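Side-chain contacts in cellulase IBT99 (Metagenomes, PDB 6WBT), which probably hydrolyses 6-phospho-alpha-glucosides, as a family 4 glycosidase that works with bound NAD and manganese: residues A[126-129]-A[130-134]; A[344-347]-A[348-352]; A[400-404]-A[405-409]. All blocks are in the same frame, centred on the assembly; numbering follows the deposited sequence.

Contact 1: A[126-129]-A[130-134]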
loop_
_atom_site.group_PDB
_atom_site.type_symbol
_atom_site.label_atom_id
_atom_site.label_comp_id
_atom_site.label_asym_id
_atom_site.label_seq_id
_atom_site.Cartn_x
_atom_site.Cartn_y
_atom_site.Cartn_z
ATOM N N PRO A 126 31.718 -10.873 0.647
ATOM C CA PRO A 126 32.332 -11.652 1.737
ATOM C C PRO A 126 31.344 -12.086 2.805
ATOM O O PRO A 126 31.512 -13.165 3.388
ATOM C CB PRO A 126 33.389 -10.693 2.296
ATOM C CG PRO A 126 33.783 -9.882 1.127
ATOM C CD PRO A 126 32.514 -9.666 0.347
HETATM N N MSE A 127 30.319 -11.285 3.082
HETATM C CA MSE A 127 29.277 -11.678 4.025
HETATM C C MSE A 127 28.413 -12.791 3.443
HETATM O O MSE A 127 27.998 -13.703 4.157
HETATM C CB MSE A 127 28.405 -10.481 4.405
HETATM C CG MSE A 127 28.935 -9.671 5.576
HETATM SE SE MSE A 127 29.029 -10.727 7.212
HETATM C CE MSE A 127 27.186 -11.368 7.256
ATOM N N VAL A 128 28.146 -12.706 2.138
ATOM C CA VAL A 128 27.374 -13.750 1.469
ATOM C C VAL A 128 28.136 -15.069 1.493
ATOM O O VAL A 128 27.546 -16.142 1.670
ATOM C CB VAL A 128 27.022 -13.316 0.032
ATOM C CG1 VAL A 128 26.351 -14.452 -0.723
ATOM C CG2 VAL A 128 26.117 -12.092 0.057
ATOM N N GLN A 129 29.461 -15.010 1.324
ATOM C CA GLN A 129 30.272 -16.218 1.417
ATOM C C GLN A 129 30.231 -16.810 2.818
ATOM O O GLN A 129 30.273 -18.036 2.975
ATOM C CB GLN A 129 31.713 -15.916 1.005
ATOM C CG GLN A 129 32.578 -17.151 0.829
ATOM C CD GLN A 129 33.956 -16.823 0.291
ATOM O OE1 GLN A 129 34.629 -15.916 0.783
ATOM N NE2 GLN A 129 34.384 -17.559 -0.728
ATOM N N LEU A 130 30.148 -15.960 3.846
ATOM C CA LEU A 130 29.982 -16.461 5.206
ATOM C C LEU A 130 28.646 -17.177 5.367
ATOM O O LEU A 130 28.549 -18.179 6.086
ATOM C CB LEU A 130 30.098 -15.311 6.205
ATOM C CG LEU A 130 29.713 -15.601 7.660
ATOM C CD1 LEU A 130 30.604 -16.675 8.254
ATOM C CD2 LEU A 130 29.772 -14.330 8.495
ATOM N N ILE A 131 27.605 -16.677 4.697
ATOM C CA ILE A 131 26.295 -17.316 4.765
ATOM C C ILE A 131 26.347 -18.699 4.129
ATOM O O ILE A 131 25.854 -19.683 4.695
ATOM C CB ILE A 131 25.231 -16.429 4.090
ATOM C CG1 ILE A 131 25.118 -15.079 4.804
ATOM C CG2 ILE A 131 23.891 -17.141 4.059
ATOM C CD1 ILE A 131 24.516 -15.161 6.188
ATOM N N ASP A 132 26.953 -18.794 2.943
ATOM C CA ASP A 132 27.009 -20.069 2.235
ATOM C C ASP A 132 27.878 -21.086 2.964
ATOM O O ASP A 132 27.668 -22.295 2.817
ATOM C CB ASP A 132 27.516 -19.852 0.810
ATOM C CG ASP A 132 26.599 -18.960 -0.004
ATOM O OD1 ASP A 132 25.365 -19.071 0.154
ATOM O OD2 ASP A 132 27.111 -18.142 -0.797
ATOM N N TYR A 133 28.857 -20.622 3.746
ATOM C CA TYR A 133 29.639 -21.538 4.572
ATOM C C TYR A 133 28.754 -22.236 5.595
ATOM O O TYR A 133 28.844 -23.455 5.786
ATOM C CB TYR A 133 30.768 -20.781 5.275
ATOM C CG TYR A 133 31.977 -20.514 4.410
ATOM C CD1 TYR A 133 32.346 -21.398 3.405
ATOM C CD2 TYR A 133 32.751 -19.379 4.602
ATOM C CE1 TYR A 133 33.453 -21.158 2.615
ATOM C CE2 TYR A 133 33.860 -19.128 3.815
ATOM C CZ TYR A 133 34.206 -20.021 2.824
ATOM O OH TYR A 133 35.309 -19.775 2.039
ATOM N N CYS A 134 27.882 -21.476 6.261
ATOM C CA CYS A 134 27.043 -22.051 7.304
ATOM C C CYS A 134 25.897 -22.868 6.722
ATOM O O CYS A 134 25.462 -23.847 7.339
ATOM C CB CYS A 134 26.506 -20.945 8.209
ATOM S SG CYS A 134 27.795 -19.926 8.958
#
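Gln129 and Tyr133, one helical turn apart, lie side by side and point the same way from helix 114-136. From CB, beside Leu130 N, Gln129 sends CG off anti to its backbone nitrogen (chi1 -170°), and from there the chain stays extended. CG makes the first touch on the ring, a CH-pi contact 4.2 Å from the centroid of Tyr133 and well off-centre. Further out, CD of Gln129 comes to 3.7 Å from OH of Tyr133. At the tip the amide runs nearly parallel to the ring, the two planes 13° apart; NE2 of Gln129 lies 3.7 Å from Tyr133 OH, too far for a hydrogen bond, with OE1 a little further off. The backbone joins in: Gln129 O lies over a face of the ring, 3.3 Å from Tyr133 CG, while also accepting Tyr133 N at 3.0 Å. Phe76 of helix 72-76 meets the same ring at a shallow angle.

Round the helix, the chemistry changes. Met127, modelled as selenomethionine, bends so that SE lies 3.9 Å from Leu130 CD2, and Leu130 continues onto Ile82 and Ala84 of a strand in the central sheet. Val128 CG1 lies 3.8 Å from Asp132 OD2, whose charge is answered by a salt bridge to Arg162.

The backbone bonds are the regular ones, Asp132 N reaching Val128 O at 3.0 Å. Pro126, which breaks the bonding to the preceding turn and kinks the helix there, touches the bound NAD. Round this helix of the Rossmann-like domain, three kinds of chemistry follow one another: apolar against the sheet, charged at Arg162, and Gln129 along the Tyr133 ring. Gln129 lays its CH2 on that ring, which probably leaves its amide, on an exposed residue, able to meet solvent.

Contact 2: A[344-347]-A[348-352]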
loop_
_atom_site.group_PDB
_atom_site.type_symbol
_atom_site.label_atom_id
_atom_site.label_comp_id
_atom_site.label_asym_id
_atom_site.label_seq_id
_atom_site.Cartn_x
_atom_site.Cartn_y
_atom_site.Cartn_z
ATOM N N VAL A 344 15.615 -5.755 10.791
ATOM C CA VAL A 344 14.748 -6.757 10.175
ATOM C C VAL A 344 14.205 -6.193 8.870
ATOM O O VAL A 344 14.163 -4.968 8.673
ATOM C CB VAL A 344 13.591 -7.168 11.116
ATOM C CG1 VAL A 344 14.129 -7.894 12.335
ATOM C CG2 VAL A 344 12.788 -5.945 11.526
ATOM N N PRO A 345 13.796 -7.064 7.947
ATOM C CA PRO A 345 13.064 -6.588 6.766
ATOM C C PRO A 345 11.731 -5.985 7.183
ATOM O O PRO A 345 11.015 -6.547 8.015
ATOM C CB PRO A 345 12.875 -7.856 5.925
ATOM C CG PRO A 345 13.914 -8.807 6.423
ATOM C CD PRO A 345 14.082 -8.506 7.876
ATOM N N ASN A 346 11.408 -4.829 6.601
ATOM C CA ASN A 346 10.198 -4.095 6.954
ATOM C C ASN A 346 8.952 -4.947 6.757
ATOM O O ASN A 346 8.363 -5.428 7.731
ATOM C CB ASN A 346 10.089 -2.812 6.128
ATOM C CG ASN A 346 9.000 -1.890 6.629
ATOM O OD1 ASN A 346 8.628 -1.934 7.801
ATOM N ND2 ASN A 346 8.480 -1.048 5.744
ATOM N N ASN A 347 8.546 -5.134 5.500
ATOM C CA ASN A 347 7.392 -5.965 5.157
ATOM C C ASN A 347 6.137 -5.510 5.900
ATOM O O ASN A 347 5.313 -6.320 6.327
ATOM C CB ASN A 347 7.681 -7.443 5.428
ATOM C CG ASN A 347 8.664 -8.037 4.436
ATOM O OD1 ASN A 347 8.684 -7.660 3.264
ATOM N ND2 ASN A 347 9.484 -8.972 4.901
ATOM N N GLY A 348 5.995 -4.196 6.061
ATOM C CA GLY A 348 4.839 -3.622 6.715
ATOM C C GLY A 348 5.032 -3.235 8.165
ATOM O O GLY A 348 4.086 -2.727 8.779
ATOM N N ALA A 349 6.219 -3.464 8.736
ATOM C CA ALA A 349 6.472 -3.044 10.111
ATOM C C ALA A 349 6.326 -1.534 10.250
ATOM O O ALA A 349 5.579 -1.044 11.105
ATOM C CB ALA A 349 7.862 -3.501 10.550
ATOM N N ILE A 350 7.040 -0.782 9.419
ATOM C CA ILE A 350 6.822 0.650 9.255
ATOM C C ILE A 350 6.054 0.824 7.951
ATOM O O ILE A 350 6.589 0.567 6.866
ATOM C CB ILE A 350 8.143 1.432 9.248
ATOM C CG1 ILE A 350 8.939 1.147 10.523
ATOM C CG2 ILE A 350 7.877 2.923 9.107
ATOM C CD1 ILE A 350 10.269 1.872 10.594
ATOM N N GLU A 351 4.795 1.260 8.054
ATOM C CA GLU A 351 3.879 1.172 6.919
ATOM C C GLU A 351 4.286 2.098 5.779
ATOM O O GLU A 351 4.143 1.739 4.605
ATOM C CB GLU A 351 2.451 1.484 7.369
ATOM C CG GLU A 351 1.432 0.424 6.976
ATOM C CD GLU A 351 0.007 0.945 6.997
ATOM O OE1 GLU A 351 -0.622 1.010 5.919
ATOM O OE2 GLU A 351 -0.481 1.297 8.090
ATOM N N ASN A 352 4.790 3.292 6.096
ATOM C CA ASN A 352 5.115 4.263 5.054
ATOM C C ASN A 352 6.340 3.880 4.236
ATOM O O ASN A 352 6.663 4.594 3.281
ATOM C CB ASN A 352 5.336 5.647 5.665
ATOM C CG ASN A 352 4.732 5.780 7.044
ATOM O OD1 ASN A 352 5.295 5.294 8.024
ATOM N ND2 ASN A 352 3.589 6.449 7.131
#
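From Asn346 to Ala349 the chain closes a type I' beta turn, with Ala349 N bonded to Asn346 O at 3.1 Å and sitting well above the plane of that carbonyl. Asn347 and Gly348 occupy the two inner positions, both with positive phi; at Gly348 phi reaches 99°, where a beta carbon would run into Asn347 O. The Asn346 side chain does the rest of the work. Its CG stands anti to the backbone N (chi1 -169°), which carries the amide forward to Ile350, and there it grips both polar ends of that one residue. OD1 accepts Ile350 N in the carbonyl plane and on a lone pair; the modelled length, 2.5 Å, is shorter than usual and should not be read as strength. ND2 gives a nearly straight bond (167°) to Ile350 O at 2.7 Å.

The turn follows strand 338-345 and opens the connection to its antiparallel neighbour, strand 358-366, and the asparagine just beyond the strand ties the loop residue Ile350 back onto the turn. ND2 also bonds to Ser354 O further along the same loop. With three bonds, this buried amide is fixed in its rotation as well as its place. CB of Ala349 lies beside Asn346 OD1. Across the subunit boundary, Arg374 of the second subunit donates NE to Asn346 O and NH2 to Pro345 O.

Contact 3: A[400-404]-A[405-409]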
loop_
_atom_site.group_PDB
_atom_site.type_symbol
_atom_site.label_atom_id
_atom_site.label_comp_id
_atom_site.label_asym_id
_atom_site.label_seq_id
_atom_site.Cartn_x
_atom_site.Cartn_y
_atom_site.Cartn_z
ATOM N N ALA A 400 26.125 -3.865 -6.762
ATOM C CA ALA A 400 26.936 -5.050 -6.506
ATOM C C ALA A 400 26.383 -6.282 -7.209
ATOM O O ALA A 400 27.155 -7.159 -7.614
ATOM C CB ALA A 400 27.033 -5.305 -5.002
ATOM N N ILE A 401 25.062 -6.365 -7.366
ATOM C CA ILE A 401 24.456 -7.530 -8.001
ATOM C C ILE A 401 24.554 -7.428 -9.517
ATOM O O ILE A 401 24.983 -8.370 -10.192
ATOM C CB ILE A 401 22.993 -7.683 -7.542
ATOM C CG1 ILE A 401 22.928 -7.926 -6.032
ATOM C CG2 ILE A 401 22.309 -8.810 -8.305
ATOM C CD1 ILE A 401 21.519 -7.972 -5.485
ATOM N N GLU A 402 24.163 -6.284 -10.071
ATOM C CA GLU A 402 24.104 -6.091 -11.513
ATOM C C GLU A 402 25.416 -5.597 -12.106
ATOM O O GLU A 402 25.504 -5.449 -13.330
ATOM C CB GLU A 402 22.978 -5.111 -11.855
ATOM C CG GLU A 402 21.625 -5.531 -11.304
ATOM C CD GLU A 402 20.657 -4.373 -11.188
ATOM O OE1 GLU A 402 20.981 -3.274 -11.686
ATOM O OE2 GLU A 402 19.576 -4.559 -10.593
ATOM N N HIS A 403 26.430 -5.341 -11.274
ATOM C CA HIS A 403 27.741 -4.879 -11.735
ATOM C C HIS A 403 27.620 -3.604 -12.565
ATOM O O HIS A 403 28.335 -3.411 -13.551
ATOM C CB HIS A 403 28.468 -5.972 -12.521
ATOM C CG HIS A 403 28.730 -7.215 -11.730
ATOM N ND1 HIS A 403 29.930 -7.454 -11.095
ATOM C CD2 HIS A 403 27.947 -8.288 -11.470
ATOM C CE1 HIS A 403 29.873 -8.622 -10.479
ATOM N NE2 HIS A 403 28.681 -9.147 -10.690
ATOM N N SER A 404 26.709 -2.724 -12.163
ATOM C CA SER A 404 26.389 -1.520 -12.919
ATOM C C SER A 404 27.118 -0.326 -12.314
ATOM O O SER A 404 26.928 -0.007 -11.136
ATOM C CB SER A 404 24.880 -1.278 -12.935
ATOM O OG SER A 404 24.564 -0.057 -13.579
ATOM N N TYR A 405 27.951 0.328 -13.126
ATOM C CA TYR A 405 28.613 1.552 -12.687
ATOM C C TYR A 405 27.612 2.679 -12.468
ATOM O O TYR A 405 27.801 3.511 -11.572
ATOM C CB TYR A 405 29.671 1.967 -13.712
ATOM C CG TYR A 405 30.308 3.316 -13.454
ATOM C CD1 TYR A 405 29.796 4.472 -14.034
ATOM C CD2 TYR A 405 31.428 3.433 -12.643
ATOM C CE1 TYR A 405 30.374 5.704 -13.804
ATOM C CE2 TYR A 405 32.016 4.663 -12.409
ATOM C CZ TYR A 405 31.484 5.794 -12.991
ATOM O OH TYR A 405 32.063 7.021 -12.761
ATOM N N GLU A 406 26.544 2.720 -13.269
ATOM C CA GLU A 406 25.573 3.802 -13.156
ATOM C C GLU A 406 24.762 3.701 -11.872
ATOM O O GLU A 406 24.395 4.728 -11.290
ATOM C CB GLU A 406 24.648 3.802 -14.373
ATOM C CG GLU A 406 23.888 5.099 -14.575
ATOM C CD GLU A 406 23.100 5.114 -15.869
ATOM O OE1 GLU A 406 21.887 5.409 -15.827
ATOM O OE2 GLU A 406 23.694 4.824 -16.929
ATOM N N LYS A 407 24.472 2.479 -11.415
ATOM C CA LYS A 407 23.771 2.314 -10.146
ATOM C C LYS A 407 24.616 2.817 -8.984
ATOM O O LYS A 407 24.085 3.368 -8.012
ATOM C CB LYS A 407 23.396 0.847 -9.939
ATOM C CG LYS A 407 22.388 0.304 -10.940
ATOM C CD LYS A 407 20.959 0.465 -10.448
ATOM C CE LYS A 407 19.974 -0.186 -11.409
ATOM N NZ LYS A 407 18.598 -0.252 -10.841
ATOM N N ALA A 408 25.936 2.632 -9.063
ATOM C CA ALA A 408 26.819 3.149 -8.023
ATOM C C ALA A 408 26.847 4.671 -8.033
ATOM O O ALA A 408 26.849 5.305 -6.971
ATOM C CB ALA A 408 28.228 2.582 -8.197
ATOM N N LEU A 409 26.866 5.277 -9.223
ATOM C CA LEU A 409 26.811 6.732 -9.312
ATOM C C LEU A 409 25.490 7.264 -8.772
ATOM O O LEU A 409 25.445 8.337 -8.159
ATOM C CB LEU A 409 27.020 7.176 -10.760
ATOM C CG LEU A 409 27.005 8.681 -11.024
ATOM C CD1 LEU A 409 28.106 9.372 -10.236
ATOM C CD2 LEU A 409 27.145 8.965 -12.510
#
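The carboxylate of Glu402 brings OE1 to 3.3 Å from CE of Lys407, while the neighbouring imidazole of His403 has Ala400 O 4.0 Å above one face, displaced towards the rim, and gives its ND1 to Glu441 O. The Tyr405 ring is held elsewhere, its hydroxyl bonded to Asp429 and its side chain touching Lys425 and Leu428 of helix 421-434. Between these groups the chain turns from helix 380-402 into helix 405-414, with His403 at positive phi and Ser404 as N-cap of the second helix.

Ser404 has OG anti to its backbone N (chi1 176°), which sets it over the first turn, where it accepts a weak bond from Lys407 N at 3.3 Å. Ser404 O takes a similarly weak one from Ala408 N at 3.5 Å. Lys407 bends at chi2, with CG beside Ser404 and CE carried across to Glu402 OE1. NZ forms its main salt bridge with Glu398 and a long one, 3.9 Å, with Glu402 OE1. An alanine here removes the ammonium, and Glu398 is likely to be left without its salt-bridge mate, Glu402 without its long one, and Ser404 without the carbon chain beside it. Glu406 OE2 hydrogen-bonds to Thr259 OG1 of the third subunit. The cap is packed by carbon too: CG of Lys407 lies 3.4 Å from OG of Ser404 and 3.6 Å from CB of the same serine.

Contact 2 is the buried one, contact 1 is half sunk against the central sheet, and contact 3 lies at the surface. None touches another; contacts 1 and 3 come within about 8 Å at their nearest atoms, and helix 114-136, which carries contact 1, also packs against Ala400 of contact 3. The chemistry differs with place: the inner turn uses one neutral amide for three hydrogen bonds, whereas the outer helix junction relies on weak capping bonds and salt bridges, one of them long. In contact 1, apolar packing and a CH-pi contact share one continuous helix. Contacts 2 and 3 each meet a different neighbouring subunit, while no other protein chain reaches 126-134.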